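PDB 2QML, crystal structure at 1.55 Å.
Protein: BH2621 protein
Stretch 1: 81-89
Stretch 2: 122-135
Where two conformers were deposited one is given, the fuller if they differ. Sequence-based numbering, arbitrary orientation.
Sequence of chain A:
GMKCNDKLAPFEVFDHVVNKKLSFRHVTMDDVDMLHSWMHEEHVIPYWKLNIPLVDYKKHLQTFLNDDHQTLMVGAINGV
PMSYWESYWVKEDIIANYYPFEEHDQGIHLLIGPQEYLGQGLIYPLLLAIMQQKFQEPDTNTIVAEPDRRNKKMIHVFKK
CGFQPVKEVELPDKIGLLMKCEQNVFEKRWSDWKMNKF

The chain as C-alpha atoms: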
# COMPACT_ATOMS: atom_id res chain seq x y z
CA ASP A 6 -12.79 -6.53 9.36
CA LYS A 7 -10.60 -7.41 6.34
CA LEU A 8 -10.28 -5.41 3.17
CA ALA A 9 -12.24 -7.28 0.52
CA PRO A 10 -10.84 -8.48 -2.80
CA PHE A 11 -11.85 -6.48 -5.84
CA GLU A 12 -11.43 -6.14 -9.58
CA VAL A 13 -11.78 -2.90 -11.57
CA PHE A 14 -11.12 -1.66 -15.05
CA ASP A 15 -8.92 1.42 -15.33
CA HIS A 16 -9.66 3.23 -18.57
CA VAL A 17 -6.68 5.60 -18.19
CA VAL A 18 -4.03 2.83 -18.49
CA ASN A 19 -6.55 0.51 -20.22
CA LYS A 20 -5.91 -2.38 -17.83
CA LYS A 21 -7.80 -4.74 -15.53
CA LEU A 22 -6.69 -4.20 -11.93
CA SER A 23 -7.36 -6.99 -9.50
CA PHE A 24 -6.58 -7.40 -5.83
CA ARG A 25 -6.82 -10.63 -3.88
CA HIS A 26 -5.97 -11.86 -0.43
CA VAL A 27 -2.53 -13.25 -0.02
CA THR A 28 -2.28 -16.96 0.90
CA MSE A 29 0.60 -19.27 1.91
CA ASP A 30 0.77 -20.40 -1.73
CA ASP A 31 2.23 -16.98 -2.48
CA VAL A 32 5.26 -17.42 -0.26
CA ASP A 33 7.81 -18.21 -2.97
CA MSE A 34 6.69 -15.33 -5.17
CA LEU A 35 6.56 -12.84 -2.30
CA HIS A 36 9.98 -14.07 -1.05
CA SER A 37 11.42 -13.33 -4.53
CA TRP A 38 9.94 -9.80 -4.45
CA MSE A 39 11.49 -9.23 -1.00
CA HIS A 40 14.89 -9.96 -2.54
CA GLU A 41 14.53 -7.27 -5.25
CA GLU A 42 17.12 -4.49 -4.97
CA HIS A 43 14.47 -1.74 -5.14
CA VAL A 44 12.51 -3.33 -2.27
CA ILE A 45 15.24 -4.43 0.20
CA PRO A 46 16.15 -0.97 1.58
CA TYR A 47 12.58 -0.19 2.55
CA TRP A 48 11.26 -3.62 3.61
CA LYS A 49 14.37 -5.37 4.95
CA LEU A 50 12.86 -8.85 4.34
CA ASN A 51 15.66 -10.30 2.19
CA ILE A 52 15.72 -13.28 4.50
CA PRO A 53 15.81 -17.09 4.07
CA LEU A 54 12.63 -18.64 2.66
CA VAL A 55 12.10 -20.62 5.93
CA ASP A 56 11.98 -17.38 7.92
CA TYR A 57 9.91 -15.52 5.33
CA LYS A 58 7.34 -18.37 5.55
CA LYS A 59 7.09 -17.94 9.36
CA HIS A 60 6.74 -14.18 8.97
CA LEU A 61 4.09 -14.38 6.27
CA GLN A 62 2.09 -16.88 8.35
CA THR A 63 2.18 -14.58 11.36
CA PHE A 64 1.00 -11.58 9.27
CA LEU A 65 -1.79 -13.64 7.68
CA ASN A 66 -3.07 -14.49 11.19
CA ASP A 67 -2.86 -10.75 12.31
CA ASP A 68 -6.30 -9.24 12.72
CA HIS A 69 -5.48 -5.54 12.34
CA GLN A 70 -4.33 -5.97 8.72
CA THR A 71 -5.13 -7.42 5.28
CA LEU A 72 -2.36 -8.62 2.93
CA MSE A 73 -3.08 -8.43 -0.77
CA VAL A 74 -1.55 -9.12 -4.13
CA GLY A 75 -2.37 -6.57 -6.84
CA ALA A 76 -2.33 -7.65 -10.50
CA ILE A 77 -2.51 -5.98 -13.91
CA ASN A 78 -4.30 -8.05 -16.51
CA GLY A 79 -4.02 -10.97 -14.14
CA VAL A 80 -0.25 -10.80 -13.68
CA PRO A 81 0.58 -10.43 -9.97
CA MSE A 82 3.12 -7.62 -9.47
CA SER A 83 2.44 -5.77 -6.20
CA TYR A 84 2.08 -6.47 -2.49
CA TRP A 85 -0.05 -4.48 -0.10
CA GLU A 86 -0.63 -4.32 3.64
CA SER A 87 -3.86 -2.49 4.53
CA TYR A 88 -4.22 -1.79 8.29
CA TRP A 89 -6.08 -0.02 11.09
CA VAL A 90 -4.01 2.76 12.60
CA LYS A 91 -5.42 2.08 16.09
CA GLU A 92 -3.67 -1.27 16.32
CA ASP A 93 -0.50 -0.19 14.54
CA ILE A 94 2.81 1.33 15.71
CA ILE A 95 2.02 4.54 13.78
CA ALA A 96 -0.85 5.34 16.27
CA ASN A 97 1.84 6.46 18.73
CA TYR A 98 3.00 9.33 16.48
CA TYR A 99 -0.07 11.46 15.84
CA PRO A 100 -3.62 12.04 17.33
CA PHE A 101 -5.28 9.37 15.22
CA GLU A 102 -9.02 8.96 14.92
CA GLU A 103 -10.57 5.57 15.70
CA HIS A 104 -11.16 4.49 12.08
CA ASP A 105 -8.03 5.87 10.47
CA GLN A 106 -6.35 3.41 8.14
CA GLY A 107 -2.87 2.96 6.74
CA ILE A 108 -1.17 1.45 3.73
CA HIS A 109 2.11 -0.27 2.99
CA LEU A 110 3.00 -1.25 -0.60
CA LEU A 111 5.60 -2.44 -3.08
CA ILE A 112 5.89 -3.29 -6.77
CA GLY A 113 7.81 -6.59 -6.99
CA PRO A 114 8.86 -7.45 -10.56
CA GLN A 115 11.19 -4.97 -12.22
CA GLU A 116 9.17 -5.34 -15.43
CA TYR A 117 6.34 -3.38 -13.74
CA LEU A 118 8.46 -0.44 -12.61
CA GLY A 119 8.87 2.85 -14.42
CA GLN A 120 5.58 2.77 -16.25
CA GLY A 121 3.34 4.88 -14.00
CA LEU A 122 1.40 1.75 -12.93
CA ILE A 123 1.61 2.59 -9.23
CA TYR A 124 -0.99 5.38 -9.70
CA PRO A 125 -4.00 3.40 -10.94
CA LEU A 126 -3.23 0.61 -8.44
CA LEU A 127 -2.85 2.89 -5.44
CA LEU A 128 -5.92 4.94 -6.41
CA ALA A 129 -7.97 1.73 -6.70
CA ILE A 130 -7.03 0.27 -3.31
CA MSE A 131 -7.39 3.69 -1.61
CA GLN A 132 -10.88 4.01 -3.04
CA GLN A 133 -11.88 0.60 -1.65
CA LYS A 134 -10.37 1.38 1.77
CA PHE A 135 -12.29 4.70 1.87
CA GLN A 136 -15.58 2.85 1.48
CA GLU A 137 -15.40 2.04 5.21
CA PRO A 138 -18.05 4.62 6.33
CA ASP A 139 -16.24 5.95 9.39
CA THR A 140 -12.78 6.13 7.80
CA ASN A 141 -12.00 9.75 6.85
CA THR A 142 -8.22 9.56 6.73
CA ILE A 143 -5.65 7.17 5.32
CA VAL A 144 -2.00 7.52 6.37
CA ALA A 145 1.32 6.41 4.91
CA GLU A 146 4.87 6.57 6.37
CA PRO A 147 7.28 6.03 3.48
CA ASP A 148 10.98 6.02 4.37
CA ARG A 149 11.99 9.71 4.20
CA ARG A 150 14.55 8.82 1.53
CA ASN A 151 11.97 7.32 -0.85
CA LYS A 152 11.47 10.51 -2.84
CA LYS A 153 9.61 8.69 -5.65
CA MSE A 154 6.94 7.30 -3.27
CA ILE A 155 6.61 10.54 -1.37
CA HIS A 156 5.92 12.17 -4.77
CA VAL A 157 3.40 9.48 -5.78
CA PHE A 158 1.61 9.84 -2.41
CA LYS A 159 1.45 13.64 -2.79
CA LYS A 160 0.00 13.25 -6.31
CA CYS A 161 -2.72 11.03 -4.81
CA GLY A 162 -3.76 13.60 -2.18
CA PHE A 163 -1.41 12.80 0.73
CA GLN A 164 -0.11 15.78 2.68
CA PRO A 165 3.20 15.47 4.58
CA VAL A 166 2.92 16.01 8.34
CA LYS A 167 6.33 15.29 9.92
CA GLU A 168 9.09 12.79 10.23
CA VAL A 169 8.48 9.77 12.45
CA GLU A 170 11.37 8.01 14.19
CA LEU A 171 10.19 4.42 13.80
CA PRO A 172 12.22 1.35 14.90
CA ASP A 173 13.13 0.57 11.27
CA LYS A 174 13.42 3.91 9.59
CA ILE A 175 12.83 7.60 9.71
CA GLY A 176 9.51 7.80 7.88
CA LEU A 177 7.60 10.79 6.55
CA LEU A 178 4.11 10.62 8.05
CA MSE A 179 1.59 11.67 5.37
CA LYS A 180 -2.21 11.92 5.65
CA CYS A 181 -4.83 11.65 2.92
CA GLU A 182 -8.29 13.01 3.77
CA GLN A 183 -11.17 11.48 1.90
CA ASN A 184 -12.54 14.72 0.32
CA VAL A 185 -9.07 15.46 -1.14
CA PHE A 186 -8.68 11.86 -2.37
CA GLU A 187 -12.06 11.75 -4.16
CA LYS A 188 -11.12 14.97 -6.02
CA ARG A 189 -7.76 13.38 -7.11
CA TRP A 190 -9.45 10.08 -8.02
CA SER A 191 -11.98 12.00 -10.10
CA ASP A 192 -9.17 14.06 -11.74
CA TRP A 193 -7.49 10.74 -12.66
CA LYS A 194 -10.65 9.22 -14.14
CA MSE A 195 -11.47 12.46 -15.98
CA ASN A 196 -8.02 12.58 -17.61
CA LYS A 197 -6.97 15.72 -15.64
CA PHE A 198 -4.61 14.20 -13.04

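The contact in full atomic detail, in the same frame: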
# COMPACT_ATOMS: atom_id res chain seq x y z
N PRO A 81 0.36 -10.95 -11.32
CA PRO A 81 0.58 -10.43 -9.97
C PRO A 81 1.90 -9.65 -9.96
O PRO A 81 2.92 -10.12 -10.48
CB PRO A 81 0.70 -11.67 -9.12
CG PRO A 81 1.09 -12.76 -10.11
CD PRO A 81 0.62 -12.39 -11.44
N MSE A 82 1.90 -8.45 -9.42
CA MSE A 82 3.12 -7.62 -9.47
C MSE A 82 3.27 -6.59 -8.34
O MSE A 82 4.18 -5.79 -8.33
CB MSE A 82 3.21 -6.95 -10.86
CG MSE A 82 1.91 -6.32 -11.41
SE MSE A 82 1.09 -4.97 -10.29
CE MSE A 82 2.45 -3.57 -10.54
N SER A 83 2.41 -6.69 -7.33
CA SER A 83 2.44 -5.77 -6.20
C SER A 83 1.90 -6.42 -4.93
O SER A 83 1.06 -7.33 -4.96
CB SER A 83 1.70 -4.48 -6.56
OG SER A 83 0.35 -4.74 -6.86
N TYR A 84 2.42 -5.96 -3.81
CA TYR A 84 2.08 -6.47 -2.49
C TYR A 84 1.64 -5.26 -1.66
O TYR A 84 2.27 -4.20 -1.72
CB TYR A 84 3.25 -7.28 -1.89
CG TYR A 84 3.13 -7.62 -0.42
CD1 TYR A 84 2.40 -8.74 0.03
CD2 TYR A 84 3.76 -6.84 0.54
CE1 TYR A 84 2.32 -9.06 1.37
CE2 TYR A 84 3.69 -7.18 1.86
CZ TYR A 84 2.94 -8.27 2.27
OH TYR A 84 2.87 -8.59 3.60
N TRP A 85 0.62 -5.50 -0.85
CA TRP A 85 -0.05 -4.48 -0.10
C TRP A 85 -0.40 -4.96 1.30
O TRP A 85 -0.84 -6.10 1.50
CB TRP A 85 -1.36 -4.04 -0.83
CG TRP A 85 -1.17 -3.73 -2.26
CD1 TRP A 85 -0.97 -4.64 -3.29
CD2 TRP A 85 -1.05 -2.44 -2.84
NE1 TRP A 85 -0.78 -3.99 -4.42
CE2 TRP A 85 -0.79 -2.64 -4.22
CE3 TRP A 85 -1.14 -1.13 -2.35
CZ2 TRP A 85 -0.63 -1.59 -5.12
CZ3 TRP A 85 -1.02 -0.09 -3.25
CH2 TRP A 85 -0.76 -0.33 -4.61
N GLU A 86 -0.16 -4.10 2.28
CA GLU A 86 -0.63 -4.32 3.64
C GLU A 86 -1.55 -3.13 3.95
O GLU A 86 -1.14 -2.01 4.04
CB GLU A 86 0.52 -4.45 4.63
CG GLU A 86 1.40 -5.63 4.37
CD GLU A 86 2.64 -5.69 5.26
OE1 GLU A 86 2.88 -4.74 6.05
OE2 GLU A 86 3.38 -6.71 5.16
N SER A 87 -2.81 -3.43 4.11
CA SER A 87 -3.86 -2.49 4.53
C SER A 87 -4.14 -2.69 6.04
O SER A 87 -4.43 -3.81 6.49
CB SER A 87 -5.10 -2.74 3.69
OG SER A 87 -6.17 -1.99 4.15
N TYR A 88 -4.08 -1.63 6.85
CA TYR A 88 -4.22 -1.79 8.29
C TYR A 88 -4.99 -0.67 8.98
O TYR A 88 -5.20 0.38 8.40
CB TYR A 88 -2.81 -1.96 8.92
CG TYR A 88 -1.91 -0.74 8.76
CD1 TYR A 88 -1.90 0.25 9.72
CD2 TYR A 88 -1.03 -0.60 7.66
CE1 TYR A 88 -1.09 1.38 9.57
CE2 TYR A 88 -0.22 0.54 7.53
CZ TYR A 88 -0.26 1.49 8.51
OH TYR A 88 0.54 2.64 8.43
N TRP A 89 -5.46 -0.98 10.20
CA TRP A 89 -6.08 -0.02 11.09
C TRP A 89 -5.00 0.66 11.89
O TRP A 89 -4.15 0.01 12.54
CB TRP A 89 -7.05 -0.69 12.06
CG TRP A 89 -8.23 -1.33 11.39
CD1 TRP A 89 -8.45 -2.68 11.21
CD2 TRP A 89 -9.35 -0.67 10.78
NE1 TRP A 89 -9.64 -2.89 10.58
CE2 TRP A 89 -10.22 -1.67 10.30
CE3 TRP A 89 -9.74 0.67 10.63
CZ2 TRP A 89 -11.40 -1.38 9.65
CZ3 TRP A 89 -10.92 0.96 10.01
CH2 TRP A 89 -11.75 -0.06 9.53
N LEU A 122 2.44 2.70 -13.37
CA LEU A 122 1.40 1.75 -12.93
C LEU A 122 1.09 1.86 -11.46
O LEU A 122 -0.00 1.44 -11.06
CB LEU A 122 1.76 0.31 -13.35
CG LEU A 122 1.78 0.08 -14.87
CD1 LEU A 122 2.56 -1.21 -15.18
CD2 LEU A 122 0.36 0.09 -15.45
N ILE A 123 1.98 2.40 -10.63
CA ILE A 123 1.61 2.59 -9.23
C ILE A 123 0.37 3.47 -9.05
O ILE A 123 -0.40 3.23 -8.11
CB ILE A 123 2.81 3.18 -8.42
CG1 ILE A 123 2.56 3.16 -6.91
CG2 ILE A 123 3.09 4.62 -8.88
CD1 ILE A 123 2.19 1.84 -6.34
N TYR A 124 0.16 4.47 -9.89
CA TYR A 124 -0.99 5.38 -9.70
C TYR A 124 -2.35 4.72 -9.80
O TYR A 124 -3.11 4.79 -8.84
CB TYR A 124 -0.90 6.54 -10.70
CG TYR A 124 0.19 7.47 -10.38
CD1 TYR A 124 0.06 8.38 -9.33
CD2 TYR A 124 1.38 7.45 -11.10
CE1 TYR A 124 1.08 9.23 -9.02
CE2 TYR A 124 2.40 8.33 -10.80
CZ TYR A 124 2.23 9.21 -9.74
OH TYR A 124 3.25 10.10 -9.42
N PRO A 125 -2.67 4.04 -10.91
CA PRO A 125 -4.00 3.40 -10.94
C PRO A 125 -4.20 2.35 -9.84
O PRO A 125 -5.31 2.18 -9.32
CB PRO A 125 -4.06 2.78 -12.36
CG PRO A 125 -2.63 2.66 -12.80
CD PRO A 125 -1.96 3.87 -12.19
N LEU A 126 -3.14 1.63 -9.49
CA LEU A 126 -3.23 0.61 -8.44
C LEU A 126 -3.49 1.24 -7.08
O LEU A 126 -4.39 0.82 -6.36
CB LEU A 126 -1.97 -0.20 -8.38
CG LEU A 126 -1.75 -1.20 -9.50
CD1 LEU A 126 -0.26 -1.64 -9.57
CD2 LEU A 126 -2.73 -2.40 -9.38
N LEU A 127 -2.67 2.22 -6.71
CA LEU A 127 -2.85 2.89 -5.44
C LEU A 127 -4.21 3.59 -5.36
O LEU A 127 -4.87 3.49 -4.31
CB LEU A 127 -1.69 3.87 -5.20
CG LEU A 127 -1.79 4.65 -3.91
CD1 LEU A 127 -1.74 3.79 -2.63
CD2 LEU A 127 -0.66 5.80 -3.88
N LEU A 128 -4.64 4.27 -6.42
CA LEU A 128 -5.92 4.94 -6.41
C LEU A 128 -7.03 3.94 -6.21
O LEU A 128 -7.96 4.20 -5.45
CB LEU A 128 -6.10 5.74 -7.69
CG LEU A 128 -5.22 6.98 -7.85
CD1 LEU A 128 -5.39 7.51 -9.25
CD2 LEU A 128 -5.52 8.05 -6.87
N ALA A 129 -6.93 2.77 -6.85
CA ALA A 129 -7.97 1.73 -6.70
C ALA A 129 -8.11 1.20 -5.26
O ALA A 129 -9.22 1.11 -4.70
CB ALA A 129 -7.75 0.55 -7.71
N ILE A 130 -7.00 0.82 -4.66
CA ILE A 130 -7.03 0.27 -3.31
C ILE A 130 -7.42 1.35 -2.31
O ILE A 130 -8.15 1.04 -1.36
CB ILE A 130 -5.73 -0.46 -2.96
CG1 ILE A 130 -5.95 -1.32 -1.70
CG2 ILE A 130 -4.53 0.52 -2.83
CD1 ILE A 130 -4.81 -2.28 -1.31
N MSE A 131 -6.96 2.59 -2.49
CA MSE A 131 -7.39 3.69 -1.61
C MSE A 131 -8.90 3.87 -1.66
O MSE A 131 -9.55 4.02 -0.63
CB MSE A 131 -6.71 5.00 -1.96
CG MSE A 131 -5.25 5.01 -1.59
SE MSE A 131 -4.42 6.68 -2.16
CE MSE A 131 -5.35 7.83 -0.85
N GLN A 132 -9.45 3.87 -2.87
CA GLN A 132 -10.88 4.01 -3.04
C GLN A 132 -11.63 2.92 -2.26
O GLN A 132 -12.59 3.21 -1.54
CB GLN A 132 -11.24 4.01 -4.54
CG GLN A 132 -12.69 4.32 -4.84
CD GLN A 132 -13.10 5.69 -4.36
OE1 GLN A 132 -13.21 5.98 -3.14
NE2 GLN A 132 -13.33 6.58 -5.32
N GLN A 133 -11.17 1.68 -2.34
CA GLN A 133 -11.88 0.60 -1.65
C GLN A 133 -11.69 0.64 -0.11
O GLN A 133 -12.55 0.23 0.64
CB GLN A 133 -11.53 -0.77 -2.25
CG GLN A 133 -11.65 -0.90 -3.82
CD GLN A 133 -12.71 0.03 -4.52
OE1 GLN A 133 -13.89 0.16 -4.11
NE2 GLN A 133 -12.25 0.63 -5.60
N LYS A 134 -10.57 1.15 0.36
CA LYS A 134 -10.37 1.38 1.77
C LYS A 134 -11.27 2.50 2.28
O LYS A 134 -11.82 2.41 3.38
CB LYS A 134 -8.91 1.68 2.05
CG LYS A 134 -7.97 0.46 1.97
CD LYS A 134 -6.48 0.80 1.88
CE LYS A 134 -5.96 1.54 3.07
NZ LYS A 134 -6.05 0.78 4.29
N PHE A 135 -11.43 3.56 1.48
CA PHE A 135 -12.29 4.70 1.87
C PHE A 135 -13.78 4.38 1.88
O PHE A 135 -14.59 5.18 2.37
CB PHE A 135 -12.03 5.91 0.97
CG PHE A 135 -10.90 6.82 1.44
CD1 PHE A 135 -10.91 7.37 2.72
CD2 PHE A 135 -9.90 7.19 0.56
CE1 PHE A 135 -9.91 8.24 3.11
CE2 PHE A 135 -8.89 8.06 0.95
CZ PHE A 135 -8.94 8.61 2.22

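A single tryptophan accounts for much of this contact: W85, extending from the strand toward the helix, touches four helical residues and has 118 Å² of its surface covered by them. The strand (81-89) and the helix that occupies most of 122-135 run in nearly the same direction, their axes inclined by 24° and 10.8 Å apart at closest approach. That spacing leaves room for a layer of side chains; from S83 onward those of the strand alternate, S83, W85 and S87 pointing toward the helix and E86 and Y88 away, while M82, next to S83, also points toward it.

The indole sits among aliphatic groups. W85 CZ3 lies 3.6 Å from I130 CG2 and 4.0 Å from L127 CD1, W85 CZ2 lies 3.8 Å from L126 CB, and W85 CH2 reaches I123 CD1 at 4.1 Å. The indole N-H is satisfied within the strand, where W85 NE1 donates a hydrogen bond to S83 OG (2.8 Å). At one end, the selenomethionine M82 curls so that M82 CE meets L126 CD1 at 3.5 Å, extending the apolar layer.

The other end is polar. A buried lysine nitrogen, normally charged, needs polar partners, and S87 OG supplies one: K134 NZ donates a hydrogen bond to S87 OG (2.8 Å), although the serine oxygen is less securely placed, and the amine is also hydrogen-bonded elsewhere in the structure.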